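PDB 5IKY: oxalate biosynthetic component 1 from Burkholderia thailandensis, which produces oxalate as a bifunctional enzyme, combining a serine hydrolase of the alpha/beta-hydrolase fold with an additional lyase activity. Local coordinates for residues T836-R841 and S872-E877; S740-G745 and T846-S851; E877-P882 and Q942-Q947. All coordinates share one frame; numbering follows the deposited sequence.

Interaction 1: T836-R841 and S872-E877; sequences THSGRR and SQLIYE
His837 and Ser838, just past strand 832-836 of the alpha/beta-hydrolase sheet, pack against Ile875 and Leu874 on helix 870-879. The loop and the helix meet at two neighbouring van der Waals contacts. In the first, the side chains of His837 and Ile875 cross at about a right angle. Ile875 has CG1 turned opposite its carbonyl carbon (chi1 -57°) and the rest of the branch extended, which carries CD1 out to the imidazole. There it meets the ring obliquely at the ND1-CE1 bond, with CD1 3.8 Å from His837 CE1 and equally far from ND1. Pro784 touches both His837 and Ile875.

One residue on in the loop and one back in the helix, Leu874 offers a single methyl: its CD1 lies 3.8 Å from CB of Ser838. The serine's hydroxyl, although 4.0 Å from that same CD1, makes its hydrogen bonds within the loop and to the 740-745 segment. Gly745 N is one of its partners. The other is Arg840 O, two residues on, to which Ser838 OG donates a 2.6 Å hydrogen bond in the carbonyl plane, on a lone pair, with a C=O...OG angle of 144°.

Interaction 2: S740-G745 and T846-S851; sequences SRKACG and TVIEAS
Lys742 lays the middle of its chain across the methyl group of Thr846, the two side chains crossing at about a right angle. CD of Lys742 comes within 3.6 Å of Thr846 CG2, and the lysine's CG follows at 3.8 Å from the same methyl. With CG opposite the carbonyl carbon (chi1 -52°) and everything beyond it extended, the chain passes over the threonine and delivers its ammonium group to the backbone one residue further on. There NZ of Lys742 donates a 2.7 Å hydrogen bond to Val847 O, approaching at a C=O...NZ angle of 147° and tilted 27° from the carbonyl plane. CG2 of Ile848 also lies 4.1 Å from NZ.

This is a meeting of two loops in the alpha/beta-hydrolase part of the chain: the one holding Lys742 leads into strand 747-752, while the one that starts here at Thr846 runs into helix 849-860. Ile848 is the N-cap of that helix, and its N-H points to the OG of Ser851 at 3.2 Å, which is one half of a capping box. The carboxylate of Glu612, in the cap domain, accepts from Glu849 N in the first turn and forms a long, weak ion pair with Lys742; its negative charge would probably favour both the positive end of the helix dipole and the ammonium group. Tyr791 takes the lysine in a cation-pi interaction, while Ile848 turns its side chain onto Thr730 and Leu731 of helix 715-734.

Interaction 3: E877-P882 and Q942-Q947; sequences ERLILP and QQLDVQ
Leu879, on helix 870-879, makes the first touch of the segment: its CD2 lies 4.4 Å from CD1 of Leu944, a loose apolar contact. The closer one belongs to the next residue, Ile880, whose CG1 approaches the same Leu944 CD1 to 3.8 Å. One methyl of Leu944 thus serves both residues. The Ile880 and Leu944 side chains cross at about a right angle, and with CG opposite the carbonyl carbon (chi1 -56°) Leu944 reaches out from helix 937-955 toward Leu879 and Ile880.

A turn further along helix 937-955, Gln947 folds its amide back onto its own helix: NE2 donates to Gln943 O over 3.3 Å. The acceptor lies almost in the amide plane, but the donor stands well above the carbonyl plane, 56° out of it. That bond helps fix the rotation of a side chain that also touches Ser872, Gln873 and Tyr876.

Helix 937-955 directly follows the central strand 929-935 of the alpha/beta-hydrolase sheet. Helix 870-879 lies beside it, with Leu879 resting on Trp748 of strand 747-752 and Ile880 touching Phe965 of helix 959-966.

All three contacts sit on the same side of the chain's centre, within the C-terminal alpha/beta-hydrolase region. Interactions 1 and 2 interleave along the sequence, since 836-841 falls between 740-745 and 846-851; their centres are 11 Å apart and they touch, with Gly839 O probably bonded to Val847 N. Interaction 3 comes later, shares Glu877 and helix 870-879 with interaction 1, and its centre is again 11 Å away. Interactions 2 and 3 do not touch, their centres being 21 Å apart. Interaction 1 is therefore the middle member, tying the loops beside the cap domain, through helix 870-879, to helix 937-955, which follows the central strand 929-935.

Interaction 1: T836-R841 and S872-E877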
loop_
_atom_site.group_PDB
_atom_site.type_symbol
_atom_site.label_atom_id
_atom_site.label_comp_id
_atom_site.label_asym_id
_atom_site.label_seq_id
_atom_site.Cartn_x
_atom_site.Cartn_y
_atom_site.Cartn_z
ATOM N N THR A 836 -7.980 -35.921 9.154
ATOM C CA THR A 836 -9.101 -35.315 8.449
ATOM C C THR A 836 -10.236 -35.052 9.430
ATOM O O THR A 836 -10.554 -35.908 10.249
ATOM C CB THR A 836 -9.601 -36.219 7.305
ATOM O OG1 THR A 836 -8.525 -36.490 6.399
ATOM C CG2 THR A 836 -10.739 -35.554 6.548
ATOM N N HIS A 837 -10.839 -33.869 9.357
ATOM C CA HIS A 837 -11.938 -33.519 10.254
ATOM C C HIS A 837 -13.155 -34.418 10.063
ATOM O O HIS A 837 -13.288 -35.101 9.047
ATOM C CB HIS A 837 -12.354 -32.062 10.054
ATOM C CG HIS A 837 -11.670 -31.103 10.979
ATOM N ND1 HIS A 837 -11.657 -31.269 12.346
ATOM C CD2 HIS A 837 -10.996 -29.955 10.733
ATOM C CE1 HIS A 837 -10.994 -30.272 12.903
ATOM N NE2 HIS A 837 -10.583 -29.459 11.946
ATOM N N SER A 838 -14.041 -34.415 11.054
ATOM C CA SER A 838 -15.317 -35.103 10.937
ATOM C C SER A 838 -16.237 -34.319 10.007
ATOM O O SER A 838 -16.267 -33.088 10.045
ATOM C CB SER A 838 -15.968 -35.280 12.310
ATOM O OG SER A 838 -17.286 -35.783 12.187
ATOM N N GLY A 839 -16.979 -35.032 9.167
ATOM C CA GLY A 839 -17.863 -34.397 8.206
ATOM C C GLY A 839 -19.269 -34.199 8.739
ATOM O O GLY A 839 -20.044 -33.415 8.193
ATOM N N ARG A 840 -19.598 -34.916 9.807
ATOM C CA ARG A 840 -20.919 -34.829 10.421
ATOM C C ARG A 840 -20.797 -34.609 11.925
ATOM O O ARG A 840 -19.762 -34.908 12.520
ATOM C CB ARG A 840 -21.729 -36.097 10.138
ATOM C CG ARG A 840 -21.878 -36.431 8.661
ATOM C CD ARG A 840 -23.067 -35.718 8.036
ATOM N NE ARG A 840 -24.339 -36.315 8.438
ATOM C CZ ARG A 840 -25.045 -37.150 7.680
ATOM N NH1 ARG A 840 -24.604 -37.490 6.476
ATOM N NH2 ARG A 840 -26.192 -37.647 8.124
ATOM N N ARG A 841 -21.856 -34.087 12.537
ATOM C CA ARG A 841 -21.862 -33.858 13.978
ATOM C C ARG A 841 -22.807 -34.819 14.693
ATOM O O ARG A 841 -23.369 -35.726 14.076
ATOM C CB ARG A 841 -22.249 -32.412 14.295
ATOM C CG ARG A 841 -21.131 -31.410 14.062
ATOM C CD ARG A 841 -21.555 -30.003 14.450
ATOM N NE ARG A 841 -20.456 -29.049 14.313
ATOM C CZ ARG A 841 -20.567 -27.742 14.527
ATOM N NH1 ARG A 841 -21.733 -27.222 14.891
ATOM N NH2 ARG A 841 -19.511 -26.954 14.378
ATOM N N SER A 872 -12.970 -31.116 17.505
ATOM C CA SER A 872 -11.718 -31.106 18.249
ATOM C C SER A 872 -11.649 -32.283 19.213
ATOM O O SER A 872 -10.587 -32.874 19.413
ATOM C CB SER A 872 -11.557 -29.792 19.015
ATOM O OG SER A 872 -11.586 -28.684 18.134
ATOM N N GLN A 873 -12.792 -32.619 19.804
ATOM C CA GLN A 873 -12.876 -33.693 20.786
ATOM C C GLN A 873 -12.467 -35.032 20.180
ATOM O O GLN A 873 -11.664 -35.763 20.758
ATOM C CB GLN A 873 -14.293 -33.781 21.357
ATOM C CG GLN A 873 -14.415 -34.642 22.605
ATOM C CD GLN A 873 -15.761 -34.489 23.290
ATOM O OE1 GLN A 873 -16.785 -34.292 22.635
ATOM N NE2 GLN A 873 -15.765 -34.578 24.615
ATOM N N LEU A 874 -13.017 -35.339 19.010
ATOM C CA LEU A 874 -12.733 -36.593 18.321
ATOM C C LEU A 874 -11.247 -36.762 18.017
ATOM O O LEU A 874 -10.715 -37.870 18.069
ATOM C CB LEU A 874 -13.541 -36.674 17.026
ATOM C CG LEU A 874 -15.059 -36.692 17.202
ATOM C CD1 LEU A 874 -15.757 -36.444 15.875
ATOM C CD2 LEU A 874 -15.499 -38.023 17.806
ATOM N N ILE A 875 -10.583 -35.655 17.703
ATOM C CA ILE A 875 -9.153 -35.680 17.428
ATOM C C ILE A 875 -8.354 -35.738 18.727
ATOM O O ILE A 875 -7.377 -36.478 18.831
ATOM C CB ILE A 875 -8.715 -34.447 16.606
ATOM C CG1 ILE A 875 -9.514 -34.368 15.303
ATOM C CG2 ILE A 875 -7.224 -34.498 16.313
ATOM C CD1 ILE A 875 -9.138 -33.196 14.424
ATOM N N TYR A 876 -8.786 -34.966 19.720
ATOM C CA TYR A 876 -8.088 -34.882 21.001
ATOM C C TYR A 876 -8.008 -36.215 21.739
ATOM O O TYR A 876 -6.923 -36.666 22.105
ATOM C CB TYR A 876 -8.763 -33.850 21.909
ATOM C CG TYR A 876 -8.431 -34.024 23.375
ATOM C CD1 TYR A 876 -7.179 -33.685 23.869
ATOM C CD2 TYR A 876 -9.372 -34.529 24.264
ATOM C CE1 TYR A 876 -6.870 -33.846 25.207
ATOM C CE2 TYR A 876 -9.073 -34.694 25.603
ATOM C CZ TYR A 876 -7.821 -34.351 26.070
ATOM O OH TYR A 876 -7.521 -34.512 27.404
ATOM N N GLU A 877 -9.162 -36.836 21.956
ATOM C CA GLU A 877 -9.249 -38.008 22.819
ATOM C C GLU A 877 -8.514 -39.224 22.253
ATOM O O GLU A 877 -8.113 -40.114 23.002
ATOM C CB GLU A 877 -10.717 -38.355 23.081
ATOM C CG GLU A 877 -11.541 -37.164 23.548
ATOM C CD GLU A 877 -12.733 -37.559 24.395
ATOM O OE1 GLU A 877 -13.538 -38.399 23.941
ATOM O OE2 GLU A 877 -12.867 -37.020 25.514
#

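Interaction 2: S740-G745 and T846-S851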
loop_
_atom_site.group_PDB
_atom_site.type_symbol
_atom_site.label_atom_id
_atom_site.label_comp_id
_atom_site.label_asym_id
_atom_site.label_seq_id
_atom_site.Cartn_x
_atom_site.Cartn_y
_atom_site.Cartn_z
ATOM N N SER A 740 -22.244 -34.153 -2.117
ATOM C CA SER A 740 -21.724 -35.386 -1.537
ATOM C C SER A 740 -22.017 -35.486 -0.042
ATOM O O SER A 740 -21.644 -34.604 0.734
ATOM C CB SER A 740 -20.218 -35.493 -1.779
ATOM O OG SER A 740 -19.897 -35.190 -3.126
ATOM N N ARG A 741 -22.700 -36.557 0.351
ATOM C CA ARG A 741 -22.961 -36.827 1.758
ATOM C C ARG A 741 -21.639 -37.028 2.490
ATOM O O ARG A 741 -20.718 -37.647 1.960
ATOM C CB ARG A 741 -23.859 -38.057 1.922
ATOM N N LYS A 742 -21.545 -36.494 3.703
ATOM C CA LYS A 742 -20.309 -36.585 4.471
ATOM C C LYS A 742 -20.412 -37.647 5.559
ATOM O O LYS A 742 -21.509 -38.064 5.932
ATOM C CB LYS A 742 -19.957 -35.227 5.078
ATOM C CG LYS A 742 -19.946 -34.091 4.064
ATOM C CD LYS A 742 -19.119 -32.912 4.555
ATOM C CE LYS A 742 -18.971 -31.855 3.473
ATOM N NZ LYS A 742 -18.501 -30.550 4.018
ATOM N N ALA A 743 -19.262 -38.085 6.060
ATOM C CA ALA A 743 -19.214 -39.170 7.031
ATOM C C ALA A 743 -18.859 -38.658 8.422
ATOM O O ALA A 743 -18.162 -37.655 8.565
ATOM C CB ALA A 743 -18.220 -40.230 6.583
ATOM N N CYS A 744 -19.345 -39.354 9.443
ATOM C CA CYS A 744 -19.064 -38.983 10.821
ATOM C C CYS A 744 -17.651 -39.395 11.208
ATOM O O CYS A 744 -17.100 -40.344 10.650
ATOM C CB CYS A 744 -20.070 -39.631 11.768
ATOM S SG CYS A 744 -21.796 -39.530 11.234
ATOM N N GLY A 745 -17.065 -38.676 12.160
ATOM C CA GLY A 745 -15.771 -39.044 12.703
ATOM C C GLY A 745 -14.592 -38.720 11.805
ATOM O O GLY A 745 -14.723 -38.689 10.581
ATOM N N THR A 846 -24.221 -31.351 8.918
ATOM C CA THR A 846 -23.040 -31.434 8.067
ATOM C C THR A 846 -22.015 -30.364 8.448
ATOM O O THR A 846 -22.377 -29.232 8.768
ATOM C CB THR A 846 -23.416 -31.284 6.574
ATOM O OG1 THR A 846 -24.413 -32.255 6.232
ATOM C CG2 THR A 846 -22.201 -31.482 5.683
ATOM N N VAL A 847 -20.737 -30.734 8.422
ATOM C CA VAL A 847 -19.663 -29.794 8.723
ATOM C C VAL A 847 -19.153 -29.126 7.450
ATOM O O VAL A 847 -18.578 -29.782 6.581
ATOM C CB VAL A 847 -18.485 -30.488 9.434
ATOM C CG1 VAL A 847 -17.334 -29.513 9.627
ATOM C CG2 VAL A 847 -18.932 -31.065 10.766
ATOM N N ILE A 848 -19.376 -27.820 7.344
ATOM C CA ILE A 848 -18.908 -27.054 6.193
ATOM C C ILE A 848 -17.887 -26.001 6.609
ATOM O O ILE A 848 -17.532 -25.896 7.784
ATOM C CB ILE A 848 -20.071 -26.365 5.455
ATOM C CG1 ILE A 848 -20.893 -25.516 6.427
ATOM C CG2 ILE A 848 -20.953 -27.401 4.773
ATOM C CD1 ILE A 848 -22.026 -24.762 5.766
ATOM N N GLU A 849 -17.421 -25.225 5.636
ATOM C CA GLU A 849 -16.378 -24.233 5.871
ATOM C C GLU A 849 -16.788 -23.201 6.921
ATOM O O GLU A 849 -16.001 -22.859 7.804
ATOM C CB GLU A 849 -16.012 -23.533 4.559
ATOM C CG GLU A 849 -15.392 -22.159 4.746
ATOM C CD GLU A 849 -15.443 -21.307 3.489
ATOM O OE1 GLU A 849 -16.480 -20.649 3.254
ATOM O OE2 GLU A 849 -14.443 -21.288 2.742
ATOM N N ALA A 850 -18.028 -22.727 6.836
ATOM C CA ALA A 850 -18.532 -21.729 7.773
ATOM C C ALA A 850 -18.565 -22.264 9.202
ATOM O O ALA A 850 -18.435 -21.500 10.159
ATOM C CB ALA A 850 -19.917 -21.258 7.350
ATOM N N SER A 851 -18.744 -23.575 9.341
ATOM C CA SER A 851 -18.737 -24.213 10.653
ATOM C C SER A 851 -17.372 -24.054 11.313
ATOM O O SER A 851 -17.275 -23.747 12.501
ATOM C CB SER A 851 -19.095 -25.699 10.539
ATOM O OG SER A 851 -20.272 -25.894 9.774
#

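Interaction 3: E877-P882 and Q942-Q947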
loop_
_atom_site.group_PDB
_atom_site.type_symbol
_atom_site.label_atom_id
_atom_site.label_comp_id
_atom_site.label_asym_id
_atom_site.label_seq_id
_atom_site.Cartn_x
_atom_site.Cartn_y
_atom_site.Cartn_z
ATOM N N GLU A 877 -9.162 -36.836 21.956
ATOM C CA GLU A 877 -9.249 -38.008 22.819
ATOM C C GLU A 877 -8.514 -39.224 22.253
ATOM O O GLU A 877 -8.113 -40.114 23.002
ATOM C CB GLU A 877 -10.717 -38.355 23.081
ATOM C CG GLU A 877 -11.541 -37.164 23.548
ATOM C CD GLU A 877 -12.733 -37.559 24.395
ATOM O OE1 GLU A 877 -13.538 -38.399 23.941
ATOM O OE2 GLU A 877 -12.867 -37.020 25.514
ATOM N N ARG A 878 -8.324 -39.252 20.938
ATOM C CA ARG A 878 -7.636 -40.370 20.299
ATOM C C ARG A 878 -6.147 -40.087 20.097
ATOM O O ARG A 878 -5.350 -41.013 19.941
ATOM C CB ARG A 878 -8.292 -40.700 18.956
ATOM N N LEU A 879 -5.776 -38.809 20.110
ATOM C CA LEU A 879 -4.401 -38.408 19.817
ATOM C C LEU A 879 -3.645 -37.863 21.030
ATOM O O LEU A 879 -2.469 -38.172 21.220
ATOM C CB LEU A 879 -4.392 -37.360 18.699
ATOM C CG LEU A 879 -3.081 -36.620 18.421
ATOM C CD1 LEU A 879 -2.002 -37.570 17.933
ATOM C CD2 LEU A 879 -3.305 -35.493 17.421
ATOM N N ILE A 880 -4.315 -37.056 21.848
ATOM C CA ILE A 880 -3.642 -36.368 22.949
ATOM C C ILE A 880 -3.947 -36.982 24.317
ATOM O O ILE A 880 -3.055 -37.109 25.157
ATOM C CB ILE A 880 -4.018 -34.873 22.978
ATOM C CG1 ILE A 880 -3.763 -34.230 21.613
ATOM C CG2 ILE A 880 -3.242 -34.142 24.064
ATOM C CD1 ILE A 880 -2.324 -34.309 21.160
ATOM N N LEU A 881 -5.205 -37.357 24.537
ATOM C CA LEU A 881 -5.635 -37.942 25.812
ATOM C C LEU A 881 -4.814 -39.153 26.297
ATOM O O LEU A 881 -4.548 -39.261 27.495
ATOM C CB LEU A 881 -7.115 -38.338 25.736
ATOM C CG LEU A 881 -7.702 -39.005 26.985
ATOM C CD1 LEU A 881 -7.581 -38.097 28.203
ATOM C CD2 LEU A 881 -9.149 -39.415 26.756
ATOM N N PRO A 882 -4.419 -40.072 25.388
ATOM C CA PRO A 882 -3.609 -41.196 25.882
ATOM C C PRO A 882 -2.281 -40.785 26.526
ATOM O O PRO A 882 -1.711 -41.567 27.288
ATOM C CB PRO A 882 -3.352 -42.019 24.615
ATOM C CG PRO A 882 -4.518 -41.732 23.752
ATOM C CD PRO A 882 -4.836 -40.285 23.989
ATOM N N GLN A 942 -5.073 -25.540 19.613
ATOM C CA GLN A 942 -5.287 -24.904 20.908
ATOM C C GLN A 942 -6.530 -25.449 21.603
ATOM O O GLN A 942 -6.646 -25.378 22.826
ATOM C CB GLN A 942 -5.394 -23.387 20.749
ATOM C CG GLN A 942 -4.058 -22.668 20.831
ATOM C CD GLN A 942 -4.152 -21.217 20.413
ATOM O OE1 GLN A 942 -3.607 -20.331 21.072
ATOM N NE2 GLN A 942 -4.842 -20.966 19.306
ATOM N N GLN A 943 -7.458 -25.993 20.823
ATOM C CA GLN A 943 -8.638 -26.628 21.392
ATOM C C GLN A 943 -8.281 -27.990 21.982
ATOM O O GLN A 943 -8.972 -28.488 22.871
ATOM C CB GLN A 943 -9.740 -26.768 20.340
ATOM C CG GLN A 943 -10.474 -25.467 20.056
ATOM C CD GLN A 943 -11.401 -25.564 18.862
ATOM O OE1 GLN A 943 -12.534 -26.030 18.977
ATOM N NE2 GLN A 943 -10.926 -25.114 17.706
ATOM N N LEU A 944 -7.199 -28.588 21.490
ATOM C CA LEU A 944 -6.701 -29.836 22.062
ATOM C C LEU A 944 -6.046 -29.561 23.410
ATOM O O LEU A 944 -6.154 -30.359 24.342
ATOM C CB LEU A 944 -5.702 -30.523 21.128
ATOM C CG LEU A 944 -6.123 -30.846 19.693
ATOM C CD1 LEU A 944 -5.128 -31.806 19.052
ATOM C CD2 LEU A 944 -7.533 -31.408 19.639
ATOM N N ASP A 945 -5.362 -28.424 23.498
ATOM C CA ASP A 945 -4.700 -28.008 24.729
ATOM C C ASP A 945 -5.723 -27.735 25.824
ATOM O O ASP A 945 -5.514 -28.088 26.986
ATOM C CB ASP A 945 -3.847 -26.763 24.479
ATOM C CG ASP A 945 -2.817 -26.971 23.384
ATOM O OD1 ASP A 945 -2.796 -28.067 22.785
ATOM O OD2 ASP A 945 -2.039 -26.033 23.110
ATOM N N VAL A 946 -6.828 -27.102 25.440
ATOM C CA VAL A 946 -7.912 -26.787 26.363
ATOM C C VAL A 946 -8.501 -28.052 26.983
ATOM O O VAL A 946 -8.679 -28.134 28.200
ATOM C CB VAL A 946 -9.035 -25.995 25.659
ATOM C CG1 VAL A 946 -10.285 -25.945 26.524
ATOM C CG2 VAL A 946 -8.560 -24.590 25.317
ATOM N N GLN A 947 -8.796 -29.035 26.139
ATOM C CA GLN A 947 -9.359 -30.300 26.597
ATOM C C GLN A 947 -8.379 -31.061 27.480
ATOM O O GLN A 947 -8.784 -31.761 28.410
ATOM C CB GLN A 947 -9.767 -31.165 25.405
ATOM C CG GLN A 947 -10.820 -30.537 24.513
ATOM C CD GLN A 947 -11.229 -31.447 23.375
ATOM O OE1 GLN A 947 -11.870 -32.477 23.590
ATOM N NE2 GLN A 947 -10.860 -31.073 22.156
#